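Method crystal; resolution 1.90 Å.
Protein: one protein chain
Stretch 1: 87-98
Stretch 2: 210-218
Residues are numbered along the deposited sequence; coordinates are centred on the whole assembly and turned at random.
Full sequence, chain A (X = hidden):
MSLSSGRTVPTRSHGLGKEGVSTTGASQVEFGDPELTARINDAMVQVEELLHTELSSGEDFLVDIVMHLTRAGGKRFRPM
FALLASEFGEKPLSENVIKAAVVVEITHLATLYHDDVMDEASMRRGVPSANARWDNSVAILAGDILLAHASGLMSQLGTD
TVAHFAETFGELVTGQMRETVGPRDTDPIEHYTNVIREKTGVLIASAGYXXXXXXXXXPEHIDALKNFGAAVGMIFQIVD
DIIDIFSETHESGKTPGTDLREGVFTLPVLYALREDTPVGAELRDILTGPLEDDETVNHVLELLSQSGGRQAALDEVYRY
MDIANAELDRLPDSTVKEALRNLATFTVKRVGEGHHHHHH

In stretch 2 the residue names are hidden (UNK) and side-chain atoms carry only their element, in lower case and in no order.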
# COMPACT_ATOMS: atom_id res chain seq x y z
N GLU A 87 15.76 15.49 19.60
CA GLU A 87 16.58 16.37 20.46
C GLU A 87 16.81 15.75 21.83
O GLU A 87 17.69 16.20 22.57
CB GLU A 87 15.95 17.76 20.60
CG GLU A 87 16.03 18.57 19.31
CD GLU A 87 17.46 19.08 19.02
OE1 GLU A 87 18.35 18.89 19.86
OE2 GLU A 87 17.68 19.71 17.97
N PHE A 88 16.06 14.69 22.15
CA PHE A 88 16.20 14.04 23.44
C PHE A 88 17.19 12.88 23.44
O PHE A 88 17.40 12.26 24.47
CB PHE A 88 14.84 13.58 24.02
CG PHE A 88 13.94 14.71 24.41
CD1 PHE A 88 14.04 15.30 25.66
CD2 PHE A 88 13.02 15.23 23.50
CE1 PHE A 88 13.21 16.37 26.01
CE2 PHE A 88 12.20 16.27 23.81
CZ PHE A 88 12.28 16.88 25.09
N GLY A 89 17.80 12.57 22.31
CA GLY A 89 18.73 11.43 22.27
C GLY A 89 20.17 11.93 22.15
O GLY A 89 20.40 13.12 22.10
N GLU A 90 21.12 11.01 22.06
CA GLU A 90 22.53 11.37 21.91
C GLU A 90 22.91 11.78 20.49
O GLU A 90 23.94 12.42 20.28
CB GLU A 90 23.44 10.21 22.34
CG GLU A 90 23.03 9.53 23.64
CD GLU A 90 23.99 8.40 24.02
OE1 GLU A 90 25.21 8.54 23.78
OE2 GLU A 90 23.52 7.37 24.57
N LYS A 91 22.10 11.41 19.50
CA LYS A 91 22.40 11.81 18.14
C LYS A 91 21.21 12.50 17.48
O LYS A 91 20.61 11.95 16.55
CB LYS A 91 22.82 10.60 17.31
CG LYS A 91 23.82 9.69 18.04
CD LYS A 91 24.41 8.62 17.13
CE LYS A 91 25.73 8.09 17.71
NZ LYS A 91 26.28 6.95 16.93
N PRO A 92 20.88 13.71 17.94
CA PRO A 92 19.76 14.52 17.44
C PRO A 92 19.96 14.88 15.99
O PRO A 92 21.08 15.19 15.57
CB PRO A 92 19.83 15.81 18.26
CG PRO A 92 20.79 15.55 19.38
CD PRO A 92 21.63 14.36 19.04
N LEU A 93 18.87 14.85 15.23
CA LEU A 93 18.93 15.35 13.87
C LEU A 93 19.94 14.63 12.98
O LEU A 93 20.39 15.17 11.98
CB LEU A 93 19.18 16.87 13.88
CG LEU A 93 18.29 17.64 14.85
CD1 LEU A 93 18.72 19.12 14.92
CD2 LEU A 93 16.79 17.52 14.43
N SER A 94 20.28 13.40 13.33
CA SER A 94 21.29 12.67 12.57
C SER A 94 20.68 12.15 11.27
O SER A 94 19.49 12.35 11.01
CB SER A 94 21.78 11.50 13.41
OG SER A 94 20.68 10.65 13.71
N GLU A 95 21.49 11.49 10.44
CA GLU A 95 21.02 11.10 9.10
C GLU A 95 19.81 10.13 9.21
O GLU A 95 18.89 10.17 8.38
CB GLU A 95 22.17 10.46 8.32
CG GLU A 95 21.79 9.69 7.06
CD GLU A 95 22.58 8.36 6.94
OE1 GLU A 95 23.20 7.93 7.95
OE2 GLU A 95 22.58 7.74 5.85
N ASN A 96 19.84 9.23 10.18
CA ASN A 96 18.74 8.27 10.31
C ASN A 96 17.46 8.89 10.90
O ASN A 96 16.35 8.42 10.61
CB ASN A 96 19.17 7.05 11.09
CG ASN A 96 20.04 6.10 10.27
OD1 ASN A 96 20.22 6.27 9.06
ND2 ASN A 96 20.57 5.08 10.92
N VAL A 97 17.62 9.91 11.73
CA VAL A 97 16.49 10.74 12.19
C VAL A 97 15.82 11.43 11.00
O VAL A 97 14.59 11.42 10.87
CB VAL A 97 16.93 11.81 13.22
CG1 VAL A 97 15.77 12.77 13.53
CG2 VAL A 97 17.39 11.18 14.51
N ILE A 98 16.61 12.05 10.13
CA ILE A 98 16.08 12.66 8.90
C ILE A 98 15.37 11.63 8.05
O ILE A 98 14.28 11.88 7.52
CB ILE A 98 17.21 13.25 8.01
CG1 ILE A 98 18.00 14.33 8.75
CG2 ILE A 98 16.66 13.79 6.70
CD1 ILE A 98 17.16 15.33 9.38
N UNK A 210 9.91 7.34 16.50
CA UNK A 210 10.99 7.11 15.56
C UNK A 210 12.09 8.17 15.68
O UNK A 210 13.26 7.84 15.62
c UNK A 210 10.50 4.49 13.96
c UNK A 210 9.06 5.92 12.37
c UNK A 210 10.44 7.07 14.13
c UNK A 210 9.65 5.76 13.82
N UNK A 211 11.69 9.43 15.82
CA UNK A 211 12.66 10.52 15.98
C UNK A 211 13.51 10.27 17.21
O UNK A 211 14.73 10.36 17.14
N UNK A 212 12.88 9.91 18.32
CA UNK A 212 13.61 9.67 19.56
C UNK A 212 14.45 8.39 19.47
O UNK A 212 15.61 8.36 19.90
c UNK A 212 12.66 9.61 20.77
N UNK A 213 13.87 7.32 18.92
CA UNK A 213 14.58 6.05 18.87
C UNK A 213 15.84 6.13 18.01
O UNK A 213 16.91 5.63 18.40
c UNK A 213 13.85 2.49 15.97
c UNK A 213 14.42 3.50 18.41
s UNK A 213 15.32 3.12 16.88
c UNK A 213 13.69 4.90 18.38
N UNK A 214 15.72 6.70 16.81
CA UNK A 214 16.87 6.85 15.92
C UNK A 214 17.93 7.84 16.40
O UNK A 214 19.05 7.82 15.92
n UNK A 214 16.72 4.86 13.40
c UNK A 214 14.65 5.56 13.51
c UNK A 214 15.93 5.93 13.77
n UNK A 214 14.70 4.31 12.93
c UNK A 214 15.96 3.91 12.87
c UNK A 214 16.48 7.13 14.47
N UNK A 215 17.57 8.69 17.36
CA UNK A 215 18.54 9.57 17.99
C UNK A 215 19.22 8.89 19.19
O UNK A 215 20.09 9.49 19.85
c UNK A 215 17.88 10.85 18.43
N UNK A 216 18.81 7.65 19.47
CA UNK A 216 19.31 6.90 20.62
C UNK A 216 18.84 7.38 21.99
O UNK A 216 19.54 7.18 22.98
N UNK A 217 17.66 8.00 22.07
CA UNK A 217 17.10 8.37 23.37
C UNK A 217 16.86 7.15 24.29
O UNK A 217 16.70 6.03 23.82
c UNK A 217 15.80 9.13 23.18
N UNK A 218 16.84 7.39 25.60
CA UNK A 218 16.45 6.37 26.59
C UNK A 218 15.02 5.87 26.33
O UNK A 218 14.17 6.65 25.91
c UNK A 218 16.58 6.92 28.03
O HOH W 1 17.16 10.23 26.38
O HOH W 2 19.29 4.59 13.60

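Position 210 lies in a helix that begins earlier in the chain. Its side chain has four carbons and forks at the second, which identifies L210; the branches stay clear of stretch 1. Position 211 has no side-chain atoms and is G211. Its carbonyl O lies 3.8 Å from V97 CG2, so the bare backbone itself forms part of the surface that V97 meets. At position 212 a single carbon marks A212, which makes no contact with stretch 1. Position 213 carries an unbranched chain of two carbons, a sulfur and a terminal carbon. This is M213, and its CA-to-CB bond points away from stretch 1.

Position 214 has one carbon followed by a five-membered ring of three carbons and two nitrogens, the imidazole of H214. Its CA-to-CB bond points toward stretch 1, and the ring approaches N96 obliquely, with H214 ND1 4.0 Å from N96 CB. A water bridges the polar groups, 3.0 Å from N96 ND2, whose hydrogen bond it accepts, and 2.6 Å from H214 ND1; H214 NE2 is satisfied elsewhere in the structure.

Position 215 again has one side-chain carbon and is A215. Its CB packs 4.0 Å from V97 CG2, while its carbonyl O accepts a hydrogen bond from K91 N at 2.8 Å. The angle at the hydrogen, 165°, makes this bond nearly linear. E90 N is almost as near to A215 O, at 2.9 Å, but its poor angle excludes a hydrogen bond.

Position 216 lacks a side chain and has a phi of 71°, a value that favours glycine. G216 ends the helix in a Schellman motif, with G216 N bonded to M213 O and the next residue's amide reaching back to A212 O. Position 217 bears one carbon and is A217; its CB sits 3.7 Å from F88 O. Position 218, also with one carbon, is A218, an N-cap residue whose amide N donates to a water 3.0 Å away. The same water donates to F88 O at 2.8 Å.

The contact joins a helix terminus to a loop and the start of another helix. Close backbone approach is possible because G89 is bare: an ideal CB there would lie 2.3 Å from A215 O and 2.8 Å from A217 N. Around the K91–A215 hydrogen bond, V97 supplies apolar packing, and two waters link polar groups across the interface. Within stretch 1, S94 OG donates to K91 O at 3.1 Å, spanning the type II turn that leads into the helix carrying N96 and V97.

Stretch 2 (210-218) LGAMHAGAA
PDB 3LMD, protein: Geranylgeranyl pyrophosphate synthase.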